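Local coordinates for cytochrome C (Marichromatium purpuratum 984, PDB 5LO9), which probably oxidises thiosulfate to tetrathionate, and may run the reverse reaction, passing electrons through its four c-type hemes, at residues Phe244-Pro253 / Phe361-Thr369. Residues are numbered along the deposited sequence; the frame is centred on the assembly and turned at random.
Sequences FTPPSRDALP and FWLATGAPT. With EDO (1,2-ethanediol), chain B; EDO (1,2-ethanediol), chain X.
The irregular segment 244-253 runs across the C-terminal end of helix 351-363 and the type II turn Ala364-Ala367 that follows, its backbone coming nearest where Pro246 lies beside Leu363, with 5.2 Å between their CA atoms. Trp362 makes the largest single contribution. A chi1 of 171° swings the indole away from the backbone N and out between Pro247 on one side and Leu252 with Pro253 on the other. Pro247 CG lies 3.8 Å from the centroid of the Trp362 five-membered ring. On the opposite face Leu252 CD2 sits 3.9 Å from the centroid of the six-membered ring, while Pro253 CD covers the pyrrole part, all in CH-pi contacts. Trp362 NE1 donates a bent hydrogen bond to Ala251 O (3.2 Å, 136° at the hydrogen), a bond that, with the packing on both faces, helps set the rotation of the indole. The contact packs the loop that precedes helix 256-269 against the end of helix 351-363, in the part of the chain that holds hemes 3 and 4 and the thiosulfate pocket. Beyond the helix end, the Phe244 ring turns its edge to two carbonyls, with CE2 3.2 Å from Leu363 O and CZ 3.2 Å from Thr365 O. Thr365 OG1 folds back to donate to Trp362 O (2.6 Å). Gly366 and Ala367 make backbone hydrogen bonds to the second subunit.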
loop_
_atom_site.group_PDB
_atom_site.type_symbol
_atom_site.label_atom_id
_atom_site.label_comp_id
_atom_site.label_asym_id
_atom_site.label_seq_id
_atom_site.Cartn_x
_atom_site.Cartn_y
_atom_site.Cartn_z
ATOM N N PHE A 244 11.800 7.642 -14.207
ATOM C CA PHE A 244 10.594 8.163 -13.567
ATOM C C PHE A 244 10.821 9.553 -12.996
ATOM O O PHE A 244 11.917 9.910 -12.548
ATOM C CB PHE A 244 10.124 7.197 -12.460
ATOM C CG PHE A 244 8.997 7.714 -11.624
ATOM C CD1 PHE A 244 7.692 7.561 -12.058
ATOM C CD2 PHE A 244 9.236 8.333 -10.390
ATOM C CE1 PHE A 244 6.618 8.028 -11.309
ATOM C CE2 PHE A 244 8.158 8.816 -9.614
ATOM C CZ PHE A 244 6.828 8.654 -10.091
ATOM N N THR A 245 9.768 10.351 -13.024
ATOM C CA THR A 245 9.814 11.672 -12.422
ATOM C C THR A 245 8.756 11.780 -11.340
ATOM O O THR A 245 7.568 11.570 -11.627
ATOM C CB THR A 245 9.598 12.740 -13.462
ATOM O OG1 THR A 245 10.703 12.707 -14.378
ATOM C CG2 THR A 245 9.487 14.074 -12.774
ATOM N N PRO A 246 9.112 12.051 -10.091
ATOM C CA PRO A 246 8.094 12.241 -9.086
ATOM C C PRO A 246 7.450 13.602 -9.211
ATOM O O PRO A 246 8.006 14.528 -9.822
ATOM C CB PRO A 246 8.858 12.134 -7.772
ATOM C CG PRO A 246 10.271 11.684 -8.174
ATOM C CD PRO A 246 10.465 12.115 -9.517
ATOM N N PRO A 247 6.337 13.787 -8.533
ATOM C CA PRO A 247 5.657 15.073 -8.579
ATOM C C PRO A 247 6.511 16.186 -8.003
ATOM O O PRO A 247 7.302 15.992 -7.079
ATOM C CB PRO A 247 4.397 14.846 -7.723
ATOM C CG PRO A 247 4.487 13.522 -7.160
ATOM C CD PRO A 247 5.520 12.742 -7.916
ATOM N N SER A 248 6.325 17.366 -8.563
ATOM C CA SER A 248 6.987 18.541 -8.046
ATOM C C SER A 248 6.586 18.755 -6.595
ATOM O O SER A 248 5.528 18.320 -6.152
ATOM C CB SER A 248 6.620 19.746 -8.911
ATOM O OG SER A 248 6.355 20.888 -8.111
ATOM N N ARG A 249 7.453 19.421 -5.841
ATOM C CA ARG A 249 7.175 19.724 -4.444
ATOM C C ARG A 249 6.091 20.782 -4.261
ATOM O O ARG A 249 5.615 20.967 -3.135
ATOM C CB ARG A 249 8.461 20.184 -3.768
ATOM C CG ARG A 249 9.463 19.079 -3.500
ATOM C CD ARG A 249 10.839 19.639 -3.129
ATOM N NE ARG A 249 11.611 18.684 -2.336
ATOM C CZ ARG A 249 12.656 17.955 -2.740
ATOM N NH1 ARG A 249 13.128 18.061 -3.991
ATOM N NH2 ARG A 249 13.223 17.099 -1.859
ATOM N N ASP A 250 5.699 21.481 -5.330
ATOM C CA ASP A 250 4.531 22.366 -5.300
ATOM C C ASP A 250 3.232 21.590 -5.459
ATOM O O ASP A 250 2.207 21.977 -4.889
ATOM C CB ASP A 250 4.597 23.384 -6.430
ATOM C CG ASP A 250 5.851 24.227 -6.385
ATOM O OD1 ASP A 250 6.166 24.776 -5.301
ATOM O OD2 ASP A 250 6.516 24.356 -7.444
ATOM N N ALA A 251 3.276 20.485 -6.201
ATOM C CA ALA A 251 2.098 19.699 -6.535
ATOM C C ALA A 251 1.702 18.712 -5.428
ATOM O O ALA A 251 1.613 17.508 -5.659
ATOM C CB ALA A 251 2.380 18.958 -7.835
ATOM N N LEU A 252 1.429 19.244 -4.187
ATOM C CA LEU A 252 0.920 18.325 -3.167
ATOM C C LEU A 252 -0.552 17.977 -3.421
ATOM O O LEU A 252 -1.288 18.779 -3.998
ATOM C CB LEU A 252 1.009 18.928 -1.775
ATOM C CG LEU A 252 2.276 18.947 -0.953
ATOM C CD1 LEU A 252 1.888 19.422 0.476
ATOM C CD2 LEU A 252 2.972 17.588 -0.958
ATOM N N PRO A 253 -1.029 16.825 -2.939
ATOM C CA PRO A 253 -2.442 16.502 -3.122
ATOM C C PRO A 253 -3.299 17.469 -2.325
ATOM O O PRO A 253 -2.828 18.169 -1.424
ATOM C CB PRO A 253 -2.573 15.058 -2.597
ATOM C CG PRO A 253 -1.239 14.515 -2.580
ATOM C CD PRO A 253 -0.334 15.707 -2.266
ATOM N N PHE A 361 3.692 7.029 -1.110
ATOM C CA PHE A 361 2.672 6.826 -2.132
ATOM C C PHE A 361 2.654 8.000 -3.081
ATOM O O PHE A 361 2.650 7.833 -4.303
ATOM C CB PHE A 361 1.308 6.661 -1.434
ATOM C CG PHE A 361 0.076 6.695 -2.345
ATOM C CD1 PHE A 361 -0.878 7.695 -2.205
ATOM C CD2 PHE A 361 -0.167 5.673 -3.259
ATOM C CE1 PHE A 361 -2.016 7.700 -2.999
ATOM C CE2 PHE A 361 -1.319 5.675 -4.046
ATOM C CZ PHE A 361 -2.237 6.693 -3.920
ATOM N N TRP A 362 2.660 9.203 -2.528
ATOM C CA TRP A 362 2.615 10.390 -3.365
ATOM C C TRP A 362 3.822 10.478 -4.305
ATOM O O TRP A 362 3.662 10.741 -5.503
ATOM C CB TRP A 362 2.527 11.615 -2.477
ATOM C CG TRP A 362 2.689 12.864 -3.218
ATOM C CD1 TRP A 362 1.840 13.373 -4.134
ATOM C CD2 TRP A 362 3.757 13.806 -3.090
ATOM N NE1 TRP A 362 2.304 14.573 -4.592
ATOM C CE2 TRP A 362 3.478 14.866 -3.963
ATOM C CE3 TRP A 362 4.914 13.852 -2.324
ATOM C CZ2 TRP A 362 4.311 15.948 -4.105
ATOM C CZ3 TRP A 362 5.735 14.923 -2.457
ATOM C CH2 TRP A 362 5.437 15.962 -3.350
ATOM N N LEU A 363 5.041 10.233 -3.791
ATOM C CA LEU A 363 6.220 10.295 -4.660
ATOM C C LEU A 363 6.100 9.352 -5.841
ATOM O O LEU A 363 6.720 9.590 -6.886
ATOM C CB LEU A 363 7.486 9.949 -3.905
ATOM C CG LEU A 363 7.944 10.925 -2.848
ATOM C CD1 LEU A 363 9.160 10.373 -2.166
ATOM C CD2 LEU A 363 8.218 12.282 -3.484
ATOM N N ALA A 364 5.319 8.283 -5.686
ATOM C CA ALA A 364 5.179 7.222 -6.674
ATOM C C ALA A 364 4.040 7.461 -7.665
ATOM O O ALA A 364 3.727 6.559 -8.464
ATOM C CB ALA A 364 4.964 5.895 -5.981
ATOM N N THR A 365 3.414 8.641 -7.621
ATOM C CA THR A 365 2.329 8.969 -8.538
ATOM C C THR A 365 2.698 8.659 -9.983
ATOM O O THR A 365 3.704 9.157 -10.512
ATOM C CB THR A 365 1.969 10.437 -8.411
ATOM O OG1 THR A 365 1.556 10.752 -7.080
ATOM C CG2 THR A 365 0.843 10.673 -9.279
ATOM N N GLY A 366 1.889 7.822 -10.603
ATOM C CA GLY A 366 2.040 7.458 -11.982
ATOM C C GLY A 366 2.757 6.151 -12.238
ATOM O O GLY A 366 2.655 5.615 -13.355
ATOM N N ALA A 367 3.479 5.628 -11.246
ATOM C CA ALA A 367 4.317 4.458 -11.452
ATOM C C ALA A 367 3.488 3.176 -11.509
ATOM O O ALA A 367 2.450 3.059 -10.852
ATOM C CB ALA A 367 5.361 4.352 -10.354
ATOM N N PRO A 368 3.936 2.198 -12.296
ATOM C CA PRO A 368 3.146 0.985 -12.573
ATOM C C PRO A 368 3.210 -0.047 -11.460
ATOM O O PRO A 368 4.277 -0.569 -11.132
ATOM C CB PRO A 368 3.783 0.452 -13.859
ATOM C CG PRO A 368 5.183 0.894 -13.762
ATOM C CD PRO A 368 5.117 2.278 -13.147
ATOM N N THR A 369 2.046 -0.400 -10.941
ATOM C CA THR A 369 1.976 -1.339 -9.841
ATOM C C THR A 369 2.651 -2.634 -10.252
ATOM O O THR A 369 2.344 -3.201 -11.305
ATOM C CB THR A 369 0.513 -1.600 -9.457
ATOM O OG1 THR A 369 -0.131 -0.374 -9.092
ATOM C CG2 THR A 369 0.420 -2.545 -8.272
HETATM C C1 EDO B . 10.073 17.454 0.619
HETATM O O1 EDO B . 11.466 17.607 0.803
HETATM C C2 EDO B . 9.826 16.794 -0.747
HETATM O O2 EDO B . 9.400 15.413 -0.843
HETATM C C1 EDO X . -1.491 11.344 -5.172
HETATM O O1 EDO X . -1.012 12.118 -6.298
HETATM C C2 EDO X . -2.882 10.795 -5.525
HETATM O O2 EDO X . -3.935 11.639 -5.025
#